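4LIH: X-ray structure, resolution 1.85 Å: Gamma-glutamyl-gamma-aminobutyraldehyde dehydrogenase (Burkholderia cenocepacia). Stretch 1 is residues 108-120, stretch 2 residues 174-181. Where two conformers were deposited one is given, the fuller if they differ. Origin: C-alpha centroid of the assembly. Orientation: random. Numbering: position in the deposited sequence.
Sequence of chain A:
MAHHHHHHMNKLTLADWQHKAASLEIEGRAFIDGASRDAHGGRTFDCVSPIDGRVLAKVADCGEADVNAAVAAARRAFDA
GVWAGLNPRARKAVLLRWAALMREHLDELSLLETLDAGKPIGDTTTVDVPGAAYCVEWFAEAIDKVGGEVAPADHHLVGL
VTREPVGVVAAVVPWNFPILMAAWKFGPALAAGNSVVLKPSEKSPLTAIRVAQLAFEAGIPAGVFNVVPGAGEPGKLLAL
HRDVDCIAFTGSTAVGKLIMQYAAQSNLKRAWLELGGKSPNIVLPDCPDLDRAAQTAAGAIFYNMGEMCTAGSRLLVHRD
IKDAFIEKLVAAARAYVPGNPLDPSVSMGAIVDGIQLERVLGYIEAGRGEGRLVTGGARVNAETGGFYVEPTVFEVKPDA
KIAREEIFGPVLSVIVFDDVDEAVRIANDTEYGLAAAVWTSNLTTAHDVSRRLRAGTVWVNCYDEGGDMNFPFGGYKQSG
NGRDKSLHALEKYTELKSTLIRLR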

# COMPACT_ATOMS: atom_id res chain seq x y z
N GLU A 108 21.29 -12.95 31.38
CA GLU A 108 20.93 -12.06 32.48
C GLU A 108 19.45 -11.64 32.43
O GLU A 108 18.74 -11.70 33.44
CB GLU A 108 21.80 -10.81 32.49
CG GLU A 108 21.57 -9.91 33.68
CD GLU A 108 22.19 -8.55 33.54
OE1 GLU A 108 22.82 -8.26 32.49
OE2 GLU A 108 22.06 -7.76 34.48
N LEU A 109 18.99 -11.27 31.24
CA LEU A 109 17.63 -10.77 31.09
C LEU A 109 16.63 -11.92 31.28
O LEU A 109 15.58 -11.76 31.88
CB LEU A 109 17.45 -10.12 29.72
CG LEU A 109 18.12 -8.77 29.52
CD1 LEU A 109 18.05 -8.36 28.06
CD2 LEU A 109 17.48 -7.73 30.42
N SER A 110 16.94 -13.05 30.69
CA SER A 110 16.13 -14.24 30.88
C SER A 110 16.04 -14.62 32.37
O SER A 110 14.94 -14.93 32.87
CB SER A 110 16.68 -15.38 30.06
OG SER A 110 16.65 -15.08 28.68
N LEU A 111 17.17 -14.59 33.08
CA LEU A 111 17.18 -14.97 34.51
C LEU A 111 16.42 -13.95 35.37
O LEU A 111 15.69 -14.33 36.28
CB LEU A 111 18.62 -15.21 34.99
CG LEU A 111 18.81 -15.50 36.51
CD1 LEU A 111 18.19 -16.84 36.91
CD2 LEU A 111 20.29 -15.48 36.83
N LEU A 112 16.57 -12.66 35.10
CA LEU A 112 15.80 -11.64 35.77
C LEU A 112 14.30 -11.86 35.61
O LEU A 112 13.57 -11.79 36.60
CB LEU A 112 16.15 -10.24 35.25
CG LEU A 112 17.50 -9.71 35.63
CD1 LEU A 112 17.80 -8.48 34.79
CD2 LEU A 112 17.50 -9.35 37.12
N GLU A 113 13.85 -12.16 34.38
CA GLU A 113 12.43 -12.40 34.08
C GLU A 113 11.87 -13.61 34.81
O GLU A 113 10.72 -13.58 35.25
CB GLU A 113 12.22 -12.61 32.56
CG GLU A 113 10.77 -12.43 32.05
CD GLU A 113 10.44 -10.97 31.82
OE1 GLU A 113 10.90 -10.11 32.60
OE2 GLU A 113 9.80 -10.64 30.84
N THR A 114 12.66 -14.68 34.86
CA THR A 114 12.29 -15.96 35.51
C THR A 114 12.24 -15.76 37.03
O THR A 114 11.30 -16.19 37.67
CB THR A 114 13.29 -17.08 35.13
OG1 THR A 114 13.10 -17.50 33.77
CG2 THR A 114 13.16 -18.28 36.06
N LEU A 115 13.23 -15.06 37.60
CA LEU A 115 13.17 -14.72 39.04
C LEU A 115 12.02 -13.83 39.45
O LEU A 115 11.38 -14.08 40.47
CB LEU A 115 14.47 -14.03 39.48
CG LEU A 115 15.70 -14.92 39.39
CD1 LEU A 115 16.97 -14.07 39.56
CD2 LEU A 115 15.64 -16.05 40.41
N ASP A 116 11.75 -12.81 38.64
CA ASP A 116 10.80 -11.74 38.93
C ASP A 116 9.35 -12.24 38.81
O ASP A 116 8.50 -11.93 39.65
CB ASP A 116 11.08 -10.59 37.93
CG ASP A 116 10.58 -9.22 38.39
OD1 ASP A 116 10.13 -9.13 39.56
OD2 ASP A 116 10.66 -8.23 37.59
N ALA A 117 9.08 -13.04 37.77
CA ALA A 117 7.69 -13.34 37.39
C ALA A 117 7.33 -14.82 37.43
O ALA A 117 6.19 -15.15 37.19
CB ALA A 117 7.43 -12.78 36.01
N GLY A 118 8.32 -15.69 37.72
CA GLY A 118 8.10 -17.14 37.92
C GLY A 118 7.99 -17.95 36.65
O GLY A 118 7.58 -19.10 36.66
N LYS A 119 8.35 -17.32 35.54
CA LYS A 119 8.28 -17.90 34.21
C LYS A 119 9.42 -18.86 33.88
O LYS A 119 10.58 -18.50 34.06
CB LYS A 119 8.28 -16.74 33.23
CG LYS A 119 7.04 -15.85 33.32
CD LYS A 119 7.31 -14.50 32.62
CE LYS A 119 7.60 -14.64 31.14
NZ LYS A 119 6.37 -14.71 30.30
N PRO A 120 9.11 -20.09 33.40
CA PRO A 120 10.20 -21.03 33.16
C PRO A 120 11.41 -20.41 32.40
O PRO A 120 11.22 -19.66 31.42
CB PRO A 120 9.52 -22.13 32.33
CG PRO A 120 8.09 -22.14 32.82
CD PRO A 120 7.80 -20.66 33.05
N PRO A 174 1.91 -5.29 31.81
CA PRO A 174 1.58 -6.20 32.84
C PRO A 174 2.76 -7.08 33.20
O PRO A 174 3.86 -6.89 32.72
CB PRO A 174 0.43 -7.00 32.21
CG PRO A 174 0.82 -7.13 30.83
CD PRO A 174 1.74 -5.94 30.50
N TRP A 175 2.51 -8.02 34.10
CA TRP A 175 3.55 -8.88 34.67
C TRP A 175 3.63 -10.25 34.04
O TRP A 175 4.50 -11.05 34.41
CB TRP A 175 3.29 -9.06 36.19
CG TRP A 175 1.83 -9.43 36.53
CD1 TRP A 175 0.86 -8.56 36.98
CD2 TRP A 175 1.21 -10.72 36.47
NE1 TRP A 175 -0.31 -9.23 37.16
CE2 TRP A 175 -0.14 -10.55 36.87
CE3 TRP A 175 1.64 -11.99 36.09
CZ2 TRP A 175 -1.04 -11.62 36.95
CZ3 TRP A 175 0.75 -13.07 36.18
CH2 TRP A 175 -0.59 -12.87 36.59
N ASN A 176 2.70 -10.59 33.15
CA ASN A 176 2.70 -11.97 32.62
C ASN A 176 3.78 -12.16 31.56
O ASN A 176 4.38 -13.26 31.46
CB ASN A 176 1.32 -12.42 32.15
CG ASN A 176 0.77 -11.57 31.02
OD1 ASN A 176 1.07 -10.37 30.91
ND2 ASN A 176 0.02 -12.20 30.12
N PHE A 177 4.03 -11.11 30.78
CA PHE A 177 5.11 -11.07 29.80
C PHE A 177 5.82 -9.72 29.93
O PHE A 177 5.68 -8.88 29.02
CB PHE A 177 4.60 -11.23 28.34
CG PHE A 177 4.05 -12.58 28.05
CD1 PHE A 177 4.87 -13.59 27.63
CD2 PHE A 177 2.70 -12.85 28.29
CE1 PHE A 177 4.38 -14.86 27.42
CE2 PHE A 177 2.20 -14.14 28.08
CZ PHE A 177 3.04 -15.13 27.68
N PRO A 178 6.57 -9.51 31.03
CA PRO A 178 7.08 -8.17 31.31
C PRO A 178 7.94 -7.59 30.20
O PRO A 178 7.61 -6.53 29.70
CB PRO A 178 7.88 -8.32 32.63
CG PRO A 178 7.34 -9.58 33.23
CD PRO A 178 6.89 -10.46 32.11
N ILE A 179 9.01 -8.25 29.83
CA ILE A 179 9.88 -7.66 28.81
C ILE A 179 9.23 -7.65 27.42
O ILE A 179 9.39 -6.67 26.66
CB ILE A 179 11.31 -8.26 28.78
CG1 ILE A 179 12.24 -7.27 28.03
CG2 ILE A 179 11.33 -9.67 28.20
CD1 ILE A 179 13.62 -7.85 27.80
N LEU A 180 8.45 -8.67 27.13
CA LEU A 180 7.89 -8.86 25.80
C LEU A 180 6.78 -7.85 25.51
O LEU A 180 6.79 -7.19 24.45
CB LEU A 180 7.47 -10.32 25.64
CG LEU A 180 6.85 -10.79 24.32
CD1 LEU A 180 5.40 -10.33 24.19
CD2 LEU A 180 7.71 -10.32 23.17
N MET A 181 5.86 -7.68 26.45
CA MET A 181 4.80 -6.66 26.31
C MET A 181 5.36 -5.27 26.34
O MET A 181 4.93 -4.41 25.58
CB MET A 181 3.69 -6.79 27.37
CG MET A 181 2.78 -8.00 27.16
SD MET A 181 2.01 -8.29 25.54
CE MET A 181 1.41 -6.59 25.17
O HOH W 1 8.17 -11.23 28.70

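This is a small, buried contact in which two charged side chains, Glu113 from a helix and Lys119 from the loop after it, bind the backbone at the start of a second helix, while a few apolar groups fill in around them.

The center of it is Glu113. Its carboxylate reaches the first turn of the helix that begins after Phe177, where backbone NH groups have no preceding turn to bond to. Ile179 N donates to Glu113 OE2 at 2.7 Å, with an N-H...O angle of 173°, so the bond is short and nearly straight. The next amide is served through solvent: water 1 donates to Glu113 OE2 at 2.8 Å and accepts from Leu180 N at 3.0 Å. One carboxylate oxygen thus satisfies two successive amides, one directly and one by relay. Pro178 suits the remaining position in this turn, since its nitrogen carries no hydrogen and asks for no acceptor; its ring carbon CD packs 3.2 Å from Glu113 OE2. The other oxygen, OE1, is hydrogen-bonded elsewhere in the structure, so both carboxylate oxygens are engaged.

Lys119 works on the opposite polarity. Its chain runs m, t, p, p, bending at the last two torsions, and brings Lys119 NZ to 2.7 Å from Asn176 O, a hydrogen bond to a carbonyl in the loop just before the helix. On the way, Lys119 CD passes 4.1 Å from Pro178 CD, so the aliphatic part of the chain also packs. The ammonium lies obliquely to the Phe177 ring, with Lys119 NZ 3.3 Å from Phe177 CD1.

The apolar contacts are modest. Ala117 CB sits 4.2 Å from Pro178 CG and 3.8 Å from Trp175 O, and the CA atoms of Ala117 and Trp175 are 6.7 Å apart. Trp175 O is buried by this contact and has no partner anywhere in the model. One helical turn before Glu113, Leu109 CD1 meets Ile179 CD1 at 4.5 Å, a loose touch.

Leu109, Glu113 and Ala117 recur every four residues, all with CA-to-CB toward the second stretch, as one stripe of the helix. Gly118 then ends the helix with a positive phi of 81°, a value that favors glycine, and Lys119 follows with its CB again toward the partner. Thr114 OG1 donates to Lys119 O at 2.7 Å, tying the turn back to the helix that carries Glu113.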